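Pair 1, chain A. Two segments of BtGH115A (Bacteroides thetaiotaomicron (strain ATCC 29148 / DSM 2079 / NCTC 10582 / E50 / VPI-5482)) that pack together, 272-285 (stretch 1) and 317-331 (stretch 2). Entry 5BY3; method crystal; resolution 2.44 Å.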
# COMPACT_ATOMS: atom_id res chain seq x y z
N VAL A 272 -31.30 -2.00 -13.27
CA VAL A 272 -30.04 -1.64 -12.63
C VAL A 272 -30.40 -0.90 -11.35
O VAL A 272 -29.93 -1.28 -10.26
CB VAL A 272 -29.10 -0.87 -13.59
CG1 VAL A 272 -27.89 -0.33 -12.85
CG2 VAL A 272 -28.61 -1.80 -14.69
N TYR A 273 -31.31 0.09 -11.48
CA TYR A 273 -31.85 0.84 -10.34
C TYR A 273 -32.38 -0.09 -9.24
O TYR A 273 -32.01 0.08 -8.08
CB TYR A 273 -32.88 1.91 -10.76
CG TYR A 273 -33.46 2.69 -9.61
CD1 TYR A 273 -34.52 2.18 -8.86
CD2 TYR A 273 -32.94 3.93 -9.26
CE1 TYR A 273 -35.06 2.88 -7.79
CE2 TYR A 273 -33.46 4.66 -8.19
CZ TYR A 273 -34.53 4.13 -7.46
OH TYR A 273 -35.06 4.82 -6.39
N GLN A 274 -33.21 -1.06 -9.62
CA GLN A 274 -33.79 -2.02 -8.69
C GLN A 274 -32.71 -2.75 -7.91
O GLN A 274 -32.72 -2.75 -6.69
CB GLN A 274 -34.64 -3.06 -9.44
CG GLN A 274 -35.96 -2.54 -10.01
CD GLN A 274 -36.84 -3.63 -10.63
OE1 GLN A 274 -36.34 -4.63 -11.16
NE2 GLN A 274 -38.16 -3.44 -10.57
N PHE A 275 -31.80 -3.40 -8.64
CA PHE A 275 -30.57 -4.03 -8.16
C PHE A 275 -29.89 -3.22 -7.03
O PHE A 275 -29.77 -3.71 -5.91
CB PHE A 275 -29.63 -4.20 -9.39
CG PHE A 275 -28.25 -4.68 -9.07
CD1 PHE A 275 -28.02 -6.02 -8.75
CD2 PHE A 275 -27.17 -3.80 -9.13
CE1 PHE A 275 -26.73 -6.47 -8.47
CE2 PHE A 275 -25.89 -4.25 -8.85
CZ PHE A 275 -25.67 -5.58 -8.52
N TRP A 276 -29.49 -1.99 -7.31
CA TRP A 276 -28.93 -1.05 -6.32
C TRP A 276 -29.85 -0.87 -5.10
O TRP A 276 -29.40 -1.04 -3.95
CB TRP A 276 -28.67 0.30 -6.97
CG TRP A 276 -27.61 0.34 -7.98
CD1 TRP A 276 -26.55 -0.52 -8.09
CD2 TRP A 276 -27.45 1.31 -9.00
NE1 TRP A 276 -25.76 -0.17 -9.14
CE2 TRP A 276 -26.26 0.97 -9.71
CE3 TRP A 276 -28.17 2.43 -9.41
CZ2 TRP A 276 -25.78 1.71 -10.80
CZ3 TRP A 276 -27.69 3.18 -10.48
CH2 TRP A 276 -26.50 2.81 -11.17
N GLU A 277 -31.13 -0.57 -5.37
CA GLU A 277 -32.15 -0.26 -4.36
C GLU A 277 -32.29 -1.29 -3.27
O GLU A 277 -32.33 -0.95 -2.09
CB GLU A 277 -33.51 -0.01 -5.02
CG GLU A 277 -34.68 0.09 -4.04
CD GLU A 277 -36.01 0.27 -4.74
OE1 GLU A 277 -36.59 1.39 -4.65
OE2 GLU A 277 -36.46 -0.71 -5.38
N ASP A 278 -32.39 -2.56 -3.66
CA ASP A 278 -32.61 -3.61 -2.68
C ASP A 278 -31.52 -3.57 -1.62
O ASP A 278 -31.79 -3.80 -0.43
CB ASP A 278 -32.64 -4.97 -3.37
CG ASP A 278 -33.80 -5.11 -4.35
OD1 ASP A 278 -34.69 -4.22 -4.34
OD2 ASP A 278 -33.83 -6.12 -5.11
N ARG A 279 -30.31 -3.25 -2.07
CA ARG A 279 -29.10 -3.23 -1.26
C ARG A 279 -29.06 -2.02 -0.32
O ARG A 279 -28.84 -2.19 0.86
CB ARG A 279 -27.86 -3.26 -2.18
CG ARG A 279 -26.53 -2.91 -1.53
CD ARG A 279 -26.09 -3.88 -0.43
NE ARG A 279 -26.41 -5.27 -0.71
CZ ARG A 279 -25.72 -6.05 -1.52
NH1 ARG A 279 -24.64 -5.58 -2.16
NH2 ARG A 279 -26.09 -7.30 -1.70
N VAL A 280 -29.23 -0.82 -0.87
CA VAL A 280 -29.39 0.39 -0.06
C VAL A 280 -30.45 0.22 1.05
O VAL A 280 -30.25 0.71 2.14
CB VAL A 280 -29.72 1.59 -0.95
CG1 VAL A 280 -29.63 2.90 -0.19
CG2 VAL A 280 -28.79 1.63 -2.15
N LYS A 281 -31.54 -0.51 0.76
CA LYS A 281 -32.58 -0.85 1.73
C LYS A 281 -32.04 -1.61 2.93
O LYS A 281 -32.29 -1.22 4.08
CB LYS A 281 -33.72 -1.67 1.09
CG LYS A 281 -34.78 -0.88 0.35
CD LYS A 281 -36.07 -1.68 0.25
CE LYS A 281 -37.02 -1.08 -0.78
NZ LYS A 281 -38.28 -1.86 -0.97
N GLU A 282 -31.28 -2.68 2.69
CA GLU A 282 -30.85 -3.58 3.79
C GLU A 282 -29.65 -3.08 4.63
O GLU A 282 -29.29 -3.69 5.65
CB GLU A 282 -30.60 -4.98 3.25
CG GLU A 282 -29.41 -5.07 2.31
CD GLU A 282 -29.09 -6.48 1.86
OE1 GLU A 282 -29.84 -7.43 2.21
OE2 GLU A 282 -28.09 -6.64 1.14
N VAL A 283 -29.08 -1.95 4.21
CA VAL A 283 -27.76 -1.49 4.62
C VAL A 283 -27.77 -0.01 5.06
O VAL A 283 -26.73 0.54 5.41
CB VAL A 283 -26.76 -1.84 3.46
CG1 VAL A 283 -26.06 -0.65 2.80
CG2 VAL A 283 -25.81 -2.96 3.84
N ALA A 284 -28.95 0.63 5.07
CA ALA A 284 -29.13 2.09 5.33
C ALA A 284 -28.83 2.63 6.76
O ALA A 284 -28.50 3.81 6.94
CB ALA A 284 -30.52 2.53 4.88
N GLY A 285 -28.99 1.78 7.78
CA GLY A 285 -28.65 2.17 9.15
C GLY A 285 -27.34 1.52 9.55
O GLY A 285 -27.28 0.74 10.50
N ARG A 317 -27.06 11.13 -15.28
CA ARG A 317 -28.32 10.41 -15.04
C ARG A 317 -28.18 9.50 -13.82
O ARG A 317 -29.11 9.35 -13.01
CB ARG A 317 -28.77 9.61 -16.29
CG ARG A 317 -30.12 8.86 -16.18
CD ARG A 317 -31.01 9.01 -17.41
NE ARG A 317 -31.18 10.42 -17.80
CZ ARG A 317 -32.03 11.30 -17.23
NH1 ARG A 317 -32.84 10.93 -16.24
NH2 ARG A 317 -32.07 12.56 -17.66
N VAL A 318 -26.99 8.92 -13.70
CA VAL A 318 -26.70 7.94 -12.66
C VAL A 318 -26.58 8.60 -11.29
O VAL A 318 -27.17 8.13 -10.33
CB VAL A 318 -25.45 7.11 -13.07
CG1 VAL A 318 -24.72 6.53 -11.87
CG2 VAL A 318 -25.86 6.03 -14.04
N PHE A 319 -25.83 9.70 -11.18
CA PHE A 319 -25.69 10.41 -9.90
C PHE A 319 -27.06 10.76 -9.29
O PHE A 319 -27.33 10.47 -8.12
CB PHE A 319 -24.90 11.69 -10.06
CG PHE A 319 -23.45 11.50 -10.42
CD1 PHE A 319 -22.79 10.28 -10.20
CD2 PHE A 319 -22.72 12.58 -10.91
CE1 PHE A 319 -21.45 10.13 -10.50
CE2 PHE A 319 -21.37 12.44 -11.22
CZ PHE A 319 -20.72 11.21 -11.00
N VAL A 320 -27.92 11.33 -10.13
CA VAL A 320 -29.21 11.88 -9.71
C VAL A 320 -30.08 10.79 -9.10
O VAL A 320 -30.69 11.01 -8.06
CB VAL A 320 -29.91 12.70 -10.85
CG1 VAL A 320 -31.31 13.12 -10.45
CG2 VAL A 320 -29.09 13.94 -11.22
N ASP A 321 -30.07 9.60 -9.71
CA ASP A 321 -30.85 8.47 -9.18
C ASP A 321 -30.21 7.81 -7.97
O ASP A 321 -30.92 7.30 -7.08
CB ASP A 321 -31.07 7.36 -10.21
CG ASP A 321 -31.61 7.86 -11.54
OD1 ASP A 321 -31.55 9.08 -11.83
OD2 ASP A 321 -32.07 6.98 -12.31
N GLN A 322 -28.87 7.77 -7.98
CA GLN A 322 -28.11 7.15 -6.90
C GLN A 322 -28.24 7.94 -5.60
O GLN A 322 -28.55 7.37 -4.57
CB GLN A 322 -26.65 6.96 -7.28
CG GLN A 322 -26.42 5.77 -8.19
CD GLN A 322 -24.96 5.64 -8.61
OE1 GLN A 322 -24.18 6.59 -8.55
NE2 GLN A 322 -24.59 4.44 -9.04
N ARG A 323 -28.01 9.25 -5.67
CA ARG A 323 -28.31 10.16 -4.56
C ARG A 323 -29.82 10.14 -4.17
O ARG A 323 -30.17 10.25 -2.99
CB ARG A 323 -27.79 11.57 -4.87
CG ARG A 323 -26.27 11.63 -4.84
CD ARG A 323 -25.63 12.76 -5.61
NE ARG A 323 -25.74 14.07 -4.95
CZ ARG A 323 -25.16 14.44 -3.80
NH1 ARG A 323 -24.40 13.60 -3.10
NH2 ARG A 323 -25.34 15.66 -3.34
N GLY A 324 -30.68 9.96 -5.18
CA GLY A 324 -32.09 9.66 -4.97
C GLY A 324 -32.36 8.58 -3.96
O GLY A 324 -33.15 8.80 -3.04
N LEU A 325 -31.74 7.42 -4.10
CA LEU A 325 -32.00 6.30 -3.17
C LEU A 325 -31.50 6.60 -1.76
O LEU A 325 -32.07 6.13 -0.76
CB LEU A 325 -31.30 5.02 -3.64
CG LEU A 325 -31.81 4.33 -4.89
CD1 LEU A 325 -30.66 3.72 -5.72
CD2 LEU A 325 -32.83 3.31 -4.45
N LEU A 326 -30.41 7.35 -1.71
CA LEU A 326 -29.78 7.78 -0.48
C LEU A 326 -30.69 8.76 0.28
O LEU A 326 -30.94 8.52 1.48
CB LEU A 326 -28.39 8.36 -0.78
CG LEU A 326 -27.31 7.38 -1.34
CD1 LEU A 326 -25.97 8.09 -1.42
CD2 LEU A 326 -27.17 6.08 -0.56
N GLU A 327 -31.19 9.81 -0.42
CA GLU A 327 -32.35 10.65 0.04
C GLU A 327 -33.49 9.84 0.66
O GLU A 327 -33.82 10.04 1.83
CB GLU A 327 -32.91 11.55 -1.06
CG GLU A 327 -31.96 12.63 -1.55
CD GLU A 327 -32.64 13.90 -2.06
OE1 GLU A 327 -33.85 14.12 -1.79
OE2 GLU A 327 -31.94 14.71 -2.72
N LYS A 328 -34.03 8.90 -0.11
CA LYS A 328 -35.16 8.06 0.30
C LYS A 328 -34.92 7.01 1.42
O LYS A 328 -35.82 6.82 2.24
CB LYS A 328 -35.79 7.44 -0.97
CG LYS A 328 -36.89 6.40 -0.79
CD LYS A 328 -37.42 6.07 -2.17
CE LYS A 328 -38.70 5.25 -2.15
NZ LYS A 328 -39.32 5.32 -3.51
N TYR A 329 -33.77 6.33 1.48
CA TYR A 329 -33.55 5.32 2.56
C TYR A 329 -32.47 5.62 3.62
O TYR A 329 -32.44 4.95 4.67
CB TYR A 329 -33.33 3.90 2.02
CG TYR A 329 -34.36 3.44 1.05
CD1 TYR A 329 -35.53 2.81 1.49
CD2 TYR A 329 -34.18 3.64 -0.32
CE1 TYR A 329 -36.51 2.39 0.57
CE2 TYR A 329 -35.14 3.23 -1.23
CZ TYR A 329 -36.30 2.61 -0.78
OH TYR A 329 -37.24 2.20 -1.71
N VAL A 330 -31.57 6.56 3.36
CA VAL A 330 -30.45 6.76 4.31
C VAL A 330 -30.61 8.07 5.07
O VAL A 330 -30.63 8.06 6.31
CB VAL A 330 -29.01 6.59 3.70
CG1 VAL A 330 -27.94 6.57 4.79
CG2 VAL A 330 -28.88 5.32 2.86
N ASN A 331 -30.72 9.19 4.36
CA ASN A 331 -30.77 10.49 5.03
C ASN A 331 -31.36 11.54 4.12
O ASN A 331 -30.91 11.72 2.99
CB ASN A 331 -29.36 10.89 5.48
CG ASN A 331 -29.35 12.00 6.50
OD1 ASN A 331 -30.01 13.04 6.34
ND2 ASN A 331 -28.53 11.82 7.55

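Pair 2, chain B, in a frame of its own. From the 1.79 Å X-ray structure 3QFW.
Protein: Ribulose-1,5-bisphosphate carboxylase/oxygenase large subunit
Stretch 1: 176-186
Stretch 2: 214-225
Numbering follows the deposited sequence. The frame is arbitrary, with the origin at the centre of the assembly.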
# COMPACT_ATOMS: atom_id res chain seq x y z
N PRO B 176 -20.91 -10.91 8.26
CA PRO B 176 -19.59 -11.49 8.49
C PRO B 176 -19.17 -12.37 7.32
O PRO B 176 -20.03 -13.00 6.73
CB PRO B 176 -19.79 -12.33 9.75
CG PRO B 176 -20.92 -11.65 10.47
CD PRO B 176 -21.83 -11.17 9.38
N PHE B 177 -17.88 -12.44 7.04
CA PHE B 177 -17.38 -13.19 5.89
C PHE B 177 -17.96 -14.59 5.81
O PHE B 177 -18.42 -15.01 4.75
CB PHE B 177 -15.85 -13.27 5.86
CG PHE B 177 -15.32 -13.95 4.64
CD1 PHE B 177 -15.07 -13.23 3.48
CD2 PHE B 177 -15.13 -15.33 4.62
CE1 PHE B 177 -14.62 -13.87 2.32
CE2 PHE B 177 -14.68 -15.97 3.47
CZ PHE B 177 -14.42 -15.24 2.32
N ALA B 178 -17.91 -15.33 6.91
CA ALA B 178 -18.35 -16.73 6.89
C ALA B 178 -19.82 -16.84 6.47
O ALA B 178 -20.16 -17.56 5.54
CB ALA B 178 -18.11 -17.40 8.23
N GLU B 179 -20.68 -16.11 7.17
CA GLU B 179 -22.11 -16.10 6.86
C GLU B 179 -22.41 -15.64 5.43
O GLU B 179 -23.26 -16.23 4.76
CB GLU B 179 -22.86 -15.21 7.86
CG GLU B 179 -23.06 -15.84 9.24
CD GLU B 179 -21.85 -15.67 10.15
OE1 GLU B 179 -20.78 -15.24 9.67
OE2 GLU B 179 -21.99 -15.95 11.36
N ARG B 180 -21.72 -14.60 4.97
CA ARG B 180 -21.95 -14.08 3.62
C ARG B 180 -21.54 -15.07 2.52
O ARG B 180 -22.28 -15.28 1.54
CB ARG B 180 -21.20 -12.76 3.42
CG ARG B 180 -21.25 -12.22 2.00
CD ARG B 180 -20.63 -10.82 1.90
NE ARG B 180 -19.17 -10.83 1.83
CZ ARG B 180 -18.37 -10.52 2.85
NH1 ARG B 180 -18.89 -10.20 4.03
NH2 ARG B 180 -17.05 -10.53 2.69
N ALA B 181 -20.37 -15.67 2.68
CA ALA B 181 -19.87 -16.61 1.68
C ALA B 181 -20.84 -17.79 1.56
O ALA B 181 -21.10 -18.28 0.46
CB ALA B 181 -18.48 -17.09 2.05
N ALA B 182 -21.37 -18.23 2.69
CA ALA B 182 -22.30 -19.36 2.68
C ALA B 182 -23.59 -18.99 1.96
O ALA B 182 -23.96 -19.62 0.97
CB ALA B 182 -22.58 -19.83 4.09
N ALA B 183 -24.26 -17.96 2.45
CA ALA B 183 -25.52 -17.51 1.88
C ALA B 183 -25.41 -17.21 0.39
O ALA B 183 -26.29 -17.58 -0.39
CB ALA B 183 -26.03 -16.27 2.64
N VAL B 184 -24.33 -16.55 -0.01
CA VAL B 184 -24.16 -16.16 -1.41
C VAL B 184 -23.76 -17.34 -2.29
O VAL B 184 -24.34 -17.56 -3.36
CB VAL B 184 -23.12 -15.04 -1.58
CG1 VAL B 184 -22.83 -14.83 -3.07
CG2 VAL B 184 -23.63 -13.76 -0.94
N GLY B 185 -22.76 -18.09 -1.84
CA GLY B 185 -22.28 -19.23 -2.60
C GLY B 185 -23.39 -20.23 -2.85
O GLY B 185 -23.50 -20.78 -3.94
N LYS B 186 -24.20 -20.47 -1.82
CA LYS B 186 -25.37 -21.33 -1.93
C LYS B 186 -26.31 -20.82 -3.01
O LYS B 186 -26.79 -21.58 -3.84
CB LYS B 186 -26.12 -21.38 -0.60
CG LYS B 186 -27.42 -22.16 -0.61
CD LYS B 186 -27.18 -23.64 -0.35
CE LYS B 186 -28.49 -24.37 -0.07
NZ LYS B 186 -28.25 -25.78 0.38
N ARG B 214 -7.84 -17.84 6.79
CA ARG B 214 -9.06 -18.34 7.41
C ARG B 214 -10.23 -18.17 6.46
O ARG B 214 -11.05 -19.08 6.28
CB ARG B 214 -9.35 -17.57 8.71
CG ARG B 214 -10.65 -17.98 9.41
CD ARG B 214 -10.85 -17.17 10.70
NE ARG B 214 -9.64 -17.18 11.53
CZ ARG B 214 -9.55 -17.74 12.73
NH1 ARG B 214 -10.61 -18.33 13.27
NH2 ARG B 214 -8.41 -17.70 13.40
N GLN B 215 -10.32 -17.00 5.84
CA GLN B 215 -11.39 -16.71 4.90
C GLN B 215 -11.28 -17.56 3.64
O GLN B 215 -12.30 -17.95 3.05
CB GLN B 215 -11.45 -15.21 4.59
CG GLN B 215 -12.04 -14.41 5.75
CD GLN B 215 -11.69 -12.94 5.73
OE1 GLN B 215 -11.48 -12.35 4.67
NE2 GLN B 215 -11.60 -12.35 6.91
N LEU B 216 -10.05 -17.85 3.23
CA LEU B 216 -9.82 -18.76 2.10
C LEU B 216 -10.30 -20.15 2.49
O LEU B 216 -10.83 -20.89 1.66
CB LEU B 216 -8.34 -18.80 1.74
CG LEU B 216 -8.00 -19.72 0.56
CD1 LEU B 216 -8.69 -19.21 -0.69
CD2 LEU B 216 -6.50 -19.80 0.35
N GLY B 217 -10.10 -20.51 3.75
CA GLY B 217 -10.60 -21.77 4.28
C GLY B 217 -12.09 -21.92 4.08
O GLY B 217 -12.57 -22.97 3.64
N VAL B 218 -12.84 -20.87 4.40
CA VAL B 218 -14.29 -20.87 4.22
C VAL B 218 -14.65 -21.02 2.74
O VAL B 218 -15.52 -21.82 2.38
CB VAL B 218 -14.93 -19.58 4.78
CG1 VAL B 218 -16.42 -19.52 4.43
CG2 VAL B 218 -14.70 -19.47 6.29
N ILE B 219 -13.97 -20.26 1.89
CA ILE B 219 -14.21 -20.32 0.45
C ILE B 219 -14.11 -21.76 -0.05
O ILE B 219 -15.01 -22.26 -0.71
CB ILE B 219 -13.20 -19.44 -0.32
CG1 ILE B 219 -13.47 -17.98 0.00
CG2 ILE B 219 -13.30 -19.69 -1.82
CD1 ILE B 219 -14.94 -17.69 0.10
N ARG B 220 -13.00 -22.41 0.28
CA ARG B 220 -12.76 -23.78 -0.14
C ARG B 220 -13.80 -24.73 0.45
O ARG B 220 -14.29 -25.62 -0.23
CB ARG B 220 -11.34 -24.21 0.24
CG ARG B 220 -10.26 -23.24 -0.25
CD ARG B 220 -8.86 -23.84 -0.19
NE ARG B 220 -8.63 -24.80 -1.27
CZ ARG B 220 -8.25 -26.06 -1.09
NH1 ARG B 220 -8.05 -26.53 0.13
NH2 ARG B 220 -8.07 -26.86 -2.14
N ASP B 221 -14.14 -24.53 1.73
CA ASP B 221 -15.13 -25.39 2.38
C ASP B 221 -16.52 -25.23 1.78
O ASP B 221 -17.31 -26.18 1.75
CB ASP B 221 -15.16 -25.12 3.89
CG ASP B 221 -13.88 -25.54 4.57
OD1 ASP B 221 -13.15 -26.38 4.00
OD2 ASP B 221 -13.60 -25.03 5.69
N GLU B 222 -16.83 -24.03 1.30
CA GLU B 222 -18.13 -23.75 0.72
C GLU B 222 -18.21 -24.13 -0.76
O GLU B 222 -19.27 -24.06 -1.37
CB GLU B 222 -18.50 -22.28 0.91
CG GLU B 222 -18.73 -21.89 2.36
CD GLU B 222 -19.89 -22.65 2.98
OE1 GLU B 222 -20.81 -23.06 2.23
OE2 GLU B 222 -19.89 -22.83 4.22
N GLY B 223 -17.07 -24.53 -1.33
CA GLY B 223 -17.02 -24.93 -2.73
C GLY B 223 -17.12 -23.74 -3.67
O GLY B 223 -17.53 -23.89 -4.83
N ILE B 224 -16.75 -22.56 -3.18
CA ILE B 224 -16.76 -21.34 -3.98
C ILE B 224 -15.56 -21.33 -4.94
O ILE B 224 -14.48 -21.77 -4.59
CB ILE B 224 -16.76 -20.08 -3.08
CG1 ILE B 224 -18.07 -20.00 -2.28
CG2 ILE B 224 -16.57 -18.82 -3.90
CD1 ILE B 224 -18.02 -19.06 -1.07
N GLY B 225 -15.76 -20.80 -6.14
CA GLY B 225 -14.75 -20.95 -7.18
C GLY B 225 -13.89 -19.73 -7.49
O GLY B 225 -13.01 -19.80 -8.35

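What backbone arrangement do the two pairs share? Each sets two helices side by side, running in roughly the same direction. The axes approach to 10.0 Å and cross at -32° in pair 1, and to 9.8 Å and -24° in pair 2. Superposing N, CA and C of 14 central residues gives an RMSD of 0.5 Å. Pair 1 buries 698 Å² between its stretches and pair 2 buries 399 Å².

How is the middle of the contact filled? Leu A325 and Val B218 match, and both point toward the partner helix. In pair 1 the leucine is a knob sitting among Tyr A273, Trp A276, Glu A277 and Val A280; its CD2 lies 3.4 Å from Glu A277 CB and its CD1 4.1 Å from Trp A276 CB. The shorter Val B218 meets smaller neighbours: its CG1 is 4.0 Å from Ala B181 CB, Ala B181 being the match of Val A280. The neighbouring position, Leu A326 in pair 1 and Ile B219 in pair 2, again reaches the same partner, with Leu A326 CD2 4.0 Å from Val A280 CG1 and Ile B219 CD1 4.1 Å from Ala B181 CB.

What do the matched aromatic residues do? Trp A276 and Phe B177 both point toward the other helix, and both rings meet the matching glutamine, Gln A322 or Gln B215, but they use different rotamers, m for the tryptophan and t for the phenylalanine, and their side-chain centres lie 4.5 Å apart. Over one face of the indole sits Gln A322 NE2, 3.3 Å from Trp A276 CH2. In pair 2 the aliphatic part of the glutamine covers the ring instead, in a CH-pi contact with Gln B215 CG 3.6 Å from the centroid of the Phe B177 ring. The phenylalanine also reaches further along, its CZ 3.3 Å from Ile B219 CD1.

How do the pairs differ toward the C-terminal ends? Tyr A329 donates a hydrogen bond from OH to Glu A277 OE1 at 3.1 Å, while Lys A281 CG lies over its ring, 3.9 Å from the centroid. The matching residues, Glu B222, Ala B178 and Ala B182, form no such network, and no hydrogen bond crosses pair 2; Glu B222 OE2 merely approaches Ala B182 CB at 4.0 Å. Beyond them, Ala A284 CB packs 3.8 Å from Val A330 CG2. The counterpart of Ala A284 is Gly B185, whose CA is 4.3 Å from Ile B224 CG1; an ideal CB there would come within 3.1 Å of that same atom.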